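Local coordinates for BH0493 protein (Bacillus halodurans C-125, PDB 2QEE) that binds zinc and is probably a metal-dependent hydrolase of the amidohydrolase superfamily, its natural substrate not established, at residues Leu40-Tyr52 with Ser356-Trp368. Residues are numbered along the deposited sequence; the frame is centred on the assembly and turned at random.
Sequences LLWDIDELLTYHY and SDARVLEQLIYKW. With ZN (zinc ion), chain T.
Leu41 lies against Val360 with their CA atoms 4.9 Å apart, and the nearly straight bond from Leu361 N to Leu41 O (2.8 Å) ties the two backbones. Farther along, Asp43 N donates to Glu362 OE1 (2.9 Å), meeting it from above the carboxylate plane; Gln129 holds the other oxygen, OE2, so each carboxylate oxygen has a partner. Branched Val360 suits the middle of the contact: CG1 reaches Glu46 CB and Leu47 CD2, while CG2 touches Glu46 O. Leu47 CD2 also presses on Gln363 CG (3.4 Å). Gln363 has a flat amide: OE1 accepts from Arg359 N and Val360 N, fixing the amide's rotation, and NE2, which also donates to a water held by Leu47 O, sits 2.9 Å above the centre of the Tyr50 ring, the planes 64° apart. With CG anti to the backbone N (chi1 -172°), Tyr50 reaches across until its OH accepts from Lys367 NZ (2.9 Å). A leucine in place of Tyr50 would probably leave Lys367 NZ without this acceptor and Gln363 NE2 without its aromatic face. Water joins that OH to Asp357 O; the same residue's OD1 binds zinc with His28 and His30, consistent with an amidohydrolase metal site. The contact thus links the metal-bearing loop and helix 363-388 to helices 44-48 and 51-58, with helices 114-122 and 126-136 packed alongside.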
ATOM      1  N   LEU C  40      -0.204   2.941 -36.934  1.00 19.88           N
ATOM      2  CA  LEU C  40      -1.327   2.288 -36.219  1.00 20.12           C
ATOM      3  C   LEU C  40      -1.115   0.785 -36.203  1.00 21.65           C
ATOM      4  O   LEU C  40      -1.279   0.091 -37.247  1.00 21.93           O
ATOM      5  CB  LEU C  40      -2.693   2.647 -36.860  1.00 21.53           C
ATOM      6  CG  LEU C  40      -3.900   1.940 -36.212  1.00 22.85           C
ATOM      7  CD1 LEU C  40      -4.147   2.477 -34.792  1.00 20.04           C
ATOM      8  CD2 LEU C  40      -5.184   2.178 -37.021  1.00 20.42           C
ATOM      9  N   LEU C  41      -0.777   0.255 -35.006  1.00 19.20           N
ATOM     10  CA  LEU C  41      -0.518  -1.178 -34.842  1.00 21.22           C
ATOM     11  C   LEU C  41      -1.804  -1.904 -34.532  1.00 20.24           C
ATOM     12  O   LEU C  41      -2.584  -1.440 -33.687  1.00 20.58           O
ATOM     13  CB  LEU C  41       0.482  -1.440 -33.689  1.00 20.05           C
ATOM     14  CG  LEU C  41       1.835  -0.719 -33.866  1.00 23.71           C
ATOM     15  CD1 LEU C  41       2.753  -1.059 -32.703  1.00 19.98           C
ATOM     16  CD2 LEU C  41       2.535  -1.118 -35.231  1.00 22.41           C
ATOM     17  N   TRP C  42      -2.029  -3.028 -35.201  1.00 19.35           N
ATOM     18  CA  TRP C  42      -3.187  -3.891 -34.947  1.00 20.25           C
ATOM     19  C   TRP C  42      -2.995  -5.299 -35.409  1.00 21.72           C
ATOM     20  O   TRP C  42      -2.163  -5.555 -36.279  1.00 22.41           O
ATOM     21  CB  TRP C  42      -4.479  -3.360 -35.544  1.00 20.11           C
ATOM     22  CG  TRP C  42      -4.563  -3.169 -37.071  1.00 22.33           C
ATOM     23  CD1 TRP C  42      -4.062  -2.128 -37.796  1.00 23.65           C
ATOM     24  CD2 TRP C  42      -5.292  -3.992 -37.993  1.00 20.06           C
ATOM     25  NE1 TRP C  42      -4.404  -2.274 -39.156  1.00 22.31           N
ATOM     26  CE2 TRP C  42      -5.142  -3.418 -39.295  1.00 20.81           C
ATOM     27  CE3 TRP C  42      -6.034  -5.174 -37.859  1.00 20.47           C
ATOM     28  CZ2 TRP C  42      -5.752  -3.973 -40.434  1.00 22.45           C
ATOM     29  CZ3 TRP C  42      -6.608  -5.766 -39.015  1.00 23.44           C
ATOM     30  CH2 TRP C  42      -6.459  -5.149 -40.286  1.00 24.35           C
ATOM     31  N   ASP C  43      -3.805  -6.181 -34.819  1.00 18.33           N
ATOM     32  CA  ASP C  43      -3.904  -7.633 -35.038  1.00 18.05           C
ATOM     33  C   ASP C  43      -3.332  -8.489 -33.950  1.00 19.05           C
ATOM     34  O   ASP C  43      -2.616  -7.982 -33.078  1.00 18.99           O
ATOM     35  CB  ASP C  43      -3.462  -8.114 -36.448  1.00 17.47           C
ATOM     36  CG  ASP C  43      -1.955  -8.282 -36.606  1.00 29.53           C
ATOM     37  OD1 ASP C  43      -1.166  -8.404 -35.630  1.00 19.73           O
ATOM     38  OD2 ASP C  43      -1.537  -8.298 -37.791  1.00 24.14           O
ATOM     39  N   ILE C  44      -3.620  -9.781 -34.015  1.00 19.01           N
ATOM     40  CA  ILE C  44      -3.216 -10.727 -32.924  1.00 18.28           C
ATOM     41  C   ILE C  44      -1.696 -10.850 -32.741  1.00 19.51           C
ATOM     42  O   ILE C  44      -1.208 -11.054 -31.611  1.00 19.23           O
ATOM     43  CB  ILE C  44      -3.891 -12.092 -33.097  1.00 17.79           C
ATOM     44  CG1 ILE C  44      -3.627 -13.064 -31.942  1.00 21.30           C
ATOM     45  CG2 ILE C  44      -3.432 -12.740 -34.466  1.00 17.54           C
ATOM     46  CD1 ILE C  44      -4.044 -12.568 -30.526  1.00 22.77           C
ATOM     47  N   ASP C  45      -0.929 -10.825 -33.835  1.00 20.10           N
ATOM     48  CA  ASP C  45       0.519 -10.830 -33.710  1.00 19.56           C
ATOM     49  C   ASP C  45       1.055  -9.602 -32.995  1.00 17.22           C
ATOM     50  O   ASP C  45       1.997  -9.718 -32.202  1.00 18.90           O
ATOM     51  CB  ASP C  45       1.156 -10.939 -35.104  1.00 20.24           C
ATOM     52  CG  ASP C  45       1.019 -12.336 -35.700  1.00 27.33           C
ATOM     53  OD1 ASP C  45       0.676 -13.299 -34.995  1.00 25.81           O
ATOM     54  OD2 ASP C  45       1.286 -12.483 -36.902  1.00 36.40           O
ATOM     55  N   GLU C  46       0.447  -8.440 -33.221  1.00 16.58           N
ATOM     56  CA  GLU C  46       0.837  -7.224 -32.530  1.00 18.44           C
ATOM     57  C   GLU C  46       0.406  -7.309 -31.033  1.00 17.75           C
ATOM     58  O   GLU C  46       1.168  -6.934 -30.171  1.00 18.56           O
ATOM     59  CB  GLU C  46       0.177  -6.053 -33.188  1.00 21.10           C
ATOM     60  CG  GLU C  46       0.721  -5.820 -34.641  1.00 23.10           C
ATOM     61  CD  GLU C  46       2.129  -5.242 -34.686  1.00 30.20           C
ATOM     62  OE1 GLU C  46       2.759  -4.937 -33.627  1.00 25.35           O
ATOM     63  OE2 GLU C  46       2.607  -5.054 -35.827  1.00 28.88           O
ATOM     64  N   LEU C  47      -0.809  -7.798 -30.785  1.00 18.54           N
ATOM     65  CA  LEU C  47      -1.272  -8.047 -29.391  1.00 16.03           C
ATOM     66  C   LEU C  47      -0.289  -8.915 -28.623  1.00 17.98           C
ATOM     67  O   LEU C  47       0.107  -8.602 -27.524  1.00 18.73           O
ATOM     68  CB  LEU C  47      -2.645  -8.716 -29.344  1.00 15.93           C
ATOM     69  CG  LEU C  47      -3.831  -7.809 -29.668  1.00 17.43           C
ATOM     70  CD1 LEU C  47      -5.145  -8.637 -29.763  1.00 20.63           C
ATOM     71  CD2 LEU C  47      -3.966  -6.689 -28.599  1.00 20.64           C
ATOM     72  N   LEU C  48       0.113 -10.032 -29.234  1.00 16.70           N
ATOM     73  CA  LEU C  48       1.008 -10.966 -28.585  1.00 17.59           C
ATOM     74  C   LEU C  48       2.437 -10.453 -28.397  1.00 17.86           C
ATOM     75  O   LEU C  48       3.128 -10.876 -27.481  1.00 20.27           O
ATOM     76  CB  LEU C  48       1.010 -12.264 -29.397  1.00 17.24           C
ATOM     77  CG  LEU C  48      -0.219 -13.145 -29.123  1.00 14.34           C
ATOM     78  CD1 LEU C  48      -0.263 -14.300 -30.176  1.00 15.87           C
ATOM     79  CD2 LEU C  48      -0.299 -13.763 -27.683  1.00 15.99           C
ATOM     80  N   THR C  49       2.882  -9.533 -29.256  1.00 18.61           N
ATOM     81  CA  THR C  49       4.267  -9.041 -29.150  1.00 19.57           C
ATOM     82  C   THR C  49       4.361  -7.654 -28.481  1.00 20.12           C
ATOM     83  O   THR C  49       5.422  -7.015 -28.488  1.00 22.90           O
ATOM     84  CB  THR C  49       4.946  -9.066 -30.542  1.00 19.32           C
ATOM     85  OG1 THR C  49       4.159  -8.269 -31.431  1.00 21.37           O
ATOM     86  CG2 THR C  49       5.007 -10.473 -31.069  1.00 21.58           C
ATOM     87  N   TYR C  50       3.244  -7.197 -27.919  1.00 18.96           N
ATOM     88  CA  TYR C  50       3.150  -6.073 -26.962  1.00 19.20           C
ATOM     89  C   TYR C  50       4.316  -6.239 -25.975  1.00 18.01           C
ATOM     90  O   TYR C  50       4.609  -7.381 -25.575  1.00 17.90           O
ATOM     91  CB  TYR C  50       1.842  -6.270 -26.162  1.00 19.92           C
ATOM     92  CG  TYR C  50       1.394  -5.139 -25.230  1.00 25.95           C
ATOM     93  CD1 TYR C  50       1.721  -3.807 -25.477  1.00 20.32           C
ATOM     94  CD2 TYR C  50       0.550  -5.423 -24.140  1.00 17.63           C
ATOM     95  CE1 TYR C  50       1.212  -2.755 -24.657  1.00 20.81           C
ATOM     96  CE2 TYR C  50       0.035  -4.378 -23.310  1.00 20.22           C
ATOM     97  CZ  TYR C  50       0.349  -3.061 -23.580  1.00 21.71           C
ATOM     98  OH  TYR C  50      -0.129  -2.055 -22.757  1.00 22.26           O
ATOM     99  N   HIS C  51       4.959  -5.138 -25.568  1.00 18.82           N
ATOM    100  CA  HIS C  51       6.168  -5.255 -24.756  1.00 18.86           C
ATOM    101  C   HIS C  51       5.884  -5.836 -23.372  1.00 21.07           C
ATOM    102  O   HIS C  51       6.775  -6.434 -22.752  1.00 20.40           O
ATOM    103  CB  HIS C  51       6.942  -3.938 -24.675  1.00 19.35           C
ATOM    104  CG  HIS C  51       6.250  -2.828 -23.931  1.00 26.55           C
ATOM    105  ND1 HIS C  51       6.320  -2.687 -22.560  1.00 27.95           N
ATOM    106  CD2 HIS C  51       5.500  -1.792 -24.373  1.00 25.73           C
ATOM    107  CE1 HIS C  51       5.668  -1.595 -22.194  1.00 20.63           C
ATOM    108  NE2 HIS C  51       5.161  -1.036 -23.274  1.00 29.65           N
ATOM    109  N   TYR C  52       4.659  -5.651 -22.865  1.00 22.68           N
ATOM    110  CA  TYR C  52       4.327  -6.289 -21.580  1.00 20.02           C
ATOM    111  C   TYR C  52       4.541  -7.792 -21.669  1.00 18.03           C
ATOM    112  O   TYR C  52       4.956  -8.430 -20.697  1.00 18.99           O
ATOM    113  CB  TYR C  52       2.863  -6.044 -21.156  1.00 20.12           C
ATOM    114  CG  TYR C  52       2.455  -4.652 -20.748  1.00 23.16           C
ATOM    115  CD1 TYR C  52       2.994  -3.518 -21.334  1.00 25.30           C
ATOM    116  CD2 TYR C  52       1.401  -4.458 -19.813  1.00 29.80           C
ATOM    117  CE1 TYR C  52       2.552  -2.235 -20.966  1.00 18.63           C
ATOM    118  CE2 TYR C  52       0.949  -3.148 -19.434  1.00 21.27           C
ATOM    119  CZ  TYR C  52       1.534  -2.067 -20.016  1.00 32.50           C
ATOM    120  OH  TYR C  52       1.116  -0.826 -19.660  1.00 22.06           O
ATOM    121  N   SER C 356      -6.415   3.853 -21.428  1.00 16.12           N
ATOM    122  CA  SER C 356      -5.917   2.536 -21.850  1.00 16.54           C
ATOM    123  C   SER C 356      -4.419   2.481 -22.048  1.00 14.98           C
ATOM    124  O   SER C 356      -3.800   1.406 -21.892  1.00 17.48           O
ATOM    125  CB  SER C 356      -6.603   2.048 -23.135  1.00 17.36           C
ATOM    126  OG  SER C 356      -6.145   2.798 -24.275  1.00 14.60           O
ATOM    127  N   ASP C 357      -3.844   3.603 -22.476  1.00 13.42           N
ATOM    128  CA  ASP C 357      -2.468   3.601 -22.960  1.00 15.92           C
ATOM    129  C   ASP C 357      -2.280   2.524 -24.074  1.00 15.92           C
ATOM    130  O   ASP C 357      -1.211   1.933 -24.186  1.00 17.16           O
ATOM    131  CB  ASP C 357      -1.556   3.232 -21.807  1.00 19.27           C
ATOM    132  CG  ASP C 357      -0.486   4.137 -21.688  1.00 39.32           C
ATOM    133  OD1 ASP C 357       0.105   4.396 -22.753  1.00 26.40           O
ATOM    134  OD2 ASP C 357      -0.302   4.630 -20.565  1.00 35.76           O
ATOM    135  N   ALA C 358      -3.343   2.219 -24.830  1.00 13.93           N
ATOM    136  CA  ALA C 358      -3.274   1.143 -25.841  1.00 13.09           C
ATOM    137  C   ALA C 358      -2.159   1.458 -26.857  1.00 14.98           C
ATOM    138  O   ALA C 358      -2.136   2.576 -27.385  1.00 17.93           O
ATOM    139  CB  ALA C 358      -4.613   0.988 -26.592  1.00 14.47           C
ATOM    140  N   ARG C 359      -1.288   0.485 -27.090  1.00 16.83           N
ATOM    141  CA  ARG C 359      -0.319   0.527 -28.213  1.00 18.83           C
ATOM    142  C   ARG C 359      -0.778  -0.221 -29.442  1.00 19.68           C
ATOM    143  O   ARG C 359      -0.290   0.047 -30.558  1.00 21.15           O
ATOM    144  CB  ARG C 359       1.027  -0.040 -27.762  1.00 18.65           C
ATOM    145  CG  ARG C 359       1.719   0.884 -26.777  1.00 24.37           C
ATOM    146  CD  ARG C 359       3.105   0.357 -26.438  1.00 32.14           C
ATOM    147  NE  ARG C 359       3.842   1.418 -25.762  1.00 41.22           N
ATOM    148  CZ  ARG C 359       4.668   2.255 -26.380  1.00 41.41           C
ATOM    149  NH1 ARG C 359       4.888   2.124 -27.690  1.00 45.92           N
ATOM    150  NH2 ARG C 359       5.280   3.212 -25.687  1.00 44.78           N
ATOM    151  N   VAL C 360      -1.680  -1.169 -29.249  1.00 18.07           N
ATOM    152  CA  VAL C 360      -2.194  -2.011 -30.329  1.00 17.88           C
ATOM    153  C   VAL C 360      -3.698  -1.800 -30.302  1.00 20.22           C
ATOM    154  O   VAL C 360      -4.328  -1.887 -29.228  1.00 18.00           O
ATOM    155  CB  VAL C 360      -1.857  -3.483 -30.108  1.00 18.17           C
ATOM    156  CG1 VAL C 360      -2.506  -4.358 -31.197  1.00 17.26           C
ATOM    157  CG2 VAL C 360      -0.307  -3.694 -30.057  1.00 21.73           C
ATOM    158  N   LEU C 361      -4.264  -1.503 -31.472  1.00 18.99           N
ATOM    159  CA  LEU C 361      -5.674  -1.114 -31.581  1.00 18.63           C
ATOM    160  C   LEU C 361      -6.628  -1.984 -30.764  1.00 17.30           C
ATOM    161  O   LEU C 361      -7.402  -1.446 -29.977  1.00 16.60           O
ATOM    162  CB  LEU C 361      -6.140  -1.173 -33.044  1.00 19.47           C
ATOM    163  CG  LEU C 361      -7.606  -0.803 -33.322  1.00 23.49           C
ATOM    164  CD1 LEU C 361      -7.980   0.590 -32.859  1.00 18.83           C
ATOM    165  CD2 LEU C 361      -7.791  -0.978 -34.844  1.00 20.56           C
ATOM    166  N   GLU C 362      -6.542  -3.306 -30.915  1.00 17.55           N
ATOM    167  CA  GLU C 362      -7.522  -4.217 -30.257  1.00 17.20           C
ATOM    168  C   GLU C 362      -7.492  -4.168 -28.733  1.00 17.97           C
ATOM    169  O   GLU C 362      -8.494  -4.565 -28.106  1.00 17.68           O
ATOM    170  CB  GLU C 362      -7.335  -5.666 -30.661  1.00 18.30           C
ATOM    171  CG  GLU C 362      -7.695  -5.956 -32.125  1.00 17.33           C
ATOM    172  CD  GLU C 362      -6.635  -5.487 -33.135  1.00 23.62           C
ATOM    173  OE1 GLU C 362      -5.530  -5.050 -32.759  1.00 18.04           O
ATOM    174  OE2 GLU C 362      -6.929  -5.600 -34.339  1.00 21.77           O
ATOM    175  N   GLN C 363      -6.419  -3.645 -28.161  1.00 18.78           N
ATOM    176  CA  GLN C 363      -6.316  -3.525 -26.704  1.00 17.83           C
ATOM    177  C   GLN C 363      -7.396  -2.615 -26.085  1.00 16.56           C
ATOM    178  O   GLN C 363      -7.708  -2.710 -24.887  1.00 16.72           O
ATOM    179  CB  GLN C 363      -4.961  -2.989 -26.311  1.00 17.46           C
ATOM    180  CG  GLN C 363      -3.810  -3.946 -26.630  1.00 15.53           C
ATOM    181  CD  GLN C 363      -2.436  -3.340 -26.397  1.00 17.02           C
ATOM    182  OE1 GLN C 363      -2.261  -2.136 -26.426  1.00 17.64           O
ATOM    183  NE2 GLN C 363      -1.443  -4.192 -26.174  1.00 18.00           N
ATOM    184  N   LEU C 364      -7.968  -1.709 -26.859  1.00 16.08           N
ATOM    185  CA  LEU C 364      -9.126  -0.935 -26.381  1.00 15.55           C
ATOM    186  C   LEU C 364     -10.189  -1.877 -25.869  1.00 16.88           C
ATOM    187  O   LEU C 364     -10.859  -1.536 -24.869  1.00 15.90           O
ATOM    188  CB  LEU C 364      -9.723  -0.084 -27.513  1.00 16.00           C
ATOM    189  CG  LEU C 364      -8.815   1.025 -27.952  1.00 13.34           C
ATOM    190  CD1 LEU C 364      -9.548   1.765 -29.090  1.00 16.97           C
ATOM    191  CD2 LEU C 364      -8.595   2.002 -26.816  1.00 17.25           C
ATOM    192  N   ILE C 365     -10.325  -3.057 -26.478  1.00 15.46           N
ATOM    193  CA  ILE C 365     -11.401  -3.967 -26.063  1.00 16.74           C
ATOM    194  C   ILE C 365     -11.130  -4.368 -24.598  1.00 16.24           C
ATOM    195  O   ILE C 365     -11.985  -4.144 -23.723  1.00 16.81           O
ATOM    196  CB  ILE C 365     -11.479  -5.226 -26.948  1.00 15.27           C
ATOM    197  CG1 ILE C 365     -11.861  -4.795 -28.372  1.00 16.56           C
ATOM    198  CG2 ILE C 365     -12.595  -6.211 -26.428  1.00 14.09           C
ATOM    199  CD1 ILE C 365     -11.868  -5.977 -29.402  1.00 19.08           C
ATOM    200  N   TYR C 366      -9.960  -4.963 -24.352  1.00 14.65           N
ATOM    201  CA  TYR C 366      -9.725  -5.514 -22.974  1.00 14.64           C
ATOM    202  C   TYR C 366      -9.436  -4.428 -21.960  1.00 14.60           C
ATOM    203  O   TYR C 366      -9.823  -4.546 -20.751  1.00 14.74           O
ATOM    204  CB  TYR C 366      -8.650  -6.579 -22.943  1.00 14.18           C
ATOM    205  CG  TYR C 366      -7.218  -6.175 -22.645  1.00 13.15           C
ATOM    206  CD1 TYR C 366      -6.816  -5.858 -21.335  1.00 15.38           C
ATOM    207  CD2 TYR C 366      -6.228  -6.168 -23.672  1.00 17.30           C
ATOM    208  CE1 TYR C 366      -5.499  -5.621 -21.007  1.00 14.30           C
ATOM    209  CE2 TYR C 366      -4.894  -5.895 -23.336  1.00 12.50           C
ATOM    210  CZ  TYR C 366      -4.536  -5.596 -22.029  1.00 16.20           C
ATOM    211  OH  TYR C 366      -3.218  -5.344 -21.685  1.00 15.02           O
ATOM    212  N   LYS C 367      -8.743  -3.369 -22.361  1.00 14.31           N
ATOM    213  CA  LYS C 367      -8.399  -2.367 -21.366  1.00 14.60           C
ATOM    214  C   LYS C 367      -9.689  -1.769 -20.794  1.00 14.13           C
ATOM    215  O   LYS C 367      -9.801  -1.552 -19.572  1.00 16.63           O
ATOM    216  CB  LYS C 367      -7.496  -1.266 -21.957  1.00 14.45           C
ATOM    217  CG  LYS C 367      -6.159  -1.808 -22.485  1.00 18.43           C
ATOM    218  CD  LYS C 367      -5.066  -1.676 -21.506  1.00 18.03           C
ATOM    219  CE  LYS C 367      -3.733  -1.895 -22.279  1.00 21.42           C
ATOM    220  NZ  LYS C 367      -2.610  -1.853 -21.301  1.00 21.39           N
ATOM    221  N   TRP C 368     -10.681  -1.499 -21.637  1.00 14.25           N
ATOM    222  CA  TRP C 368     -11.948  -0.912 -21.165  1.00 12.65           C
ATOM    223  C   TRP C 368     -12.862  -1.958 -20.517  1.00 14.12           C
ATOM    224  O   TRP C 368     -13.509  -1.674 -19.524  1.00 13.54           O
ATOM    225  CB  TRP C 368     -12.618  -0.082 -22.302  1.00 14.20           C
ATOM    226  CG  TRP C 368     -11.807   1.153 -22.482  1.00 11.13           C
ATOM    227  CD1 TRP C 368     -10.968   1.445 -23.534  1.00 13.98           C
ATOM    228  CD2 TRP C 368     -11.641   2.196 -21.531  1.00 14.90           C
ATOM    229  NE1 TRP C 368     -10.348   2.640 -23.313  1.00 12.45           N
ATOM    230  CE2 TRP C 368     -10.713   3.104 -22.067  1.00 13.95           C
ATOM    231  CE3 TRP C 368     -12.197   2.446 -20.266  1.00 17.32           C
ATOM    232  CZ2 TRP C 368     -10.335   4.261 -21.404  1.00 14.57           C
ATOM    233  CZ3 TRP C 368     -11.852   3.595 -19.614  1.00 13.37           C
ATOM    234  CH2 TRP C 368     -10.891   4.489 -20.179  1.00 16.63           C
TER
HETATM  235 ZN    ZN T5023       1.543   5.991 -22.679  0.50 30.66          ZN
HETATM  236  O   HOH W   1      -0.801   1.930 -32.677  1.00 25.99           O
HETATM  237  O   HOH W   2      -1.800  -7.085 -25.979  1.00 18.80           O
HETATM  238  O   HOH W   3       0.741   0.231 -23.337  1.00 24.07           O
HETATM  239  O   HOH W   4       3.458   1.560 -22.928  1.00 47.06           O
HETATM  240  O   HOH W   5      -1.573  -0.097 -19.565  1.00 33.71           O
HETATM  241  O   HOH W   6       2.892   6.027 -21.488  1.00 36.42           O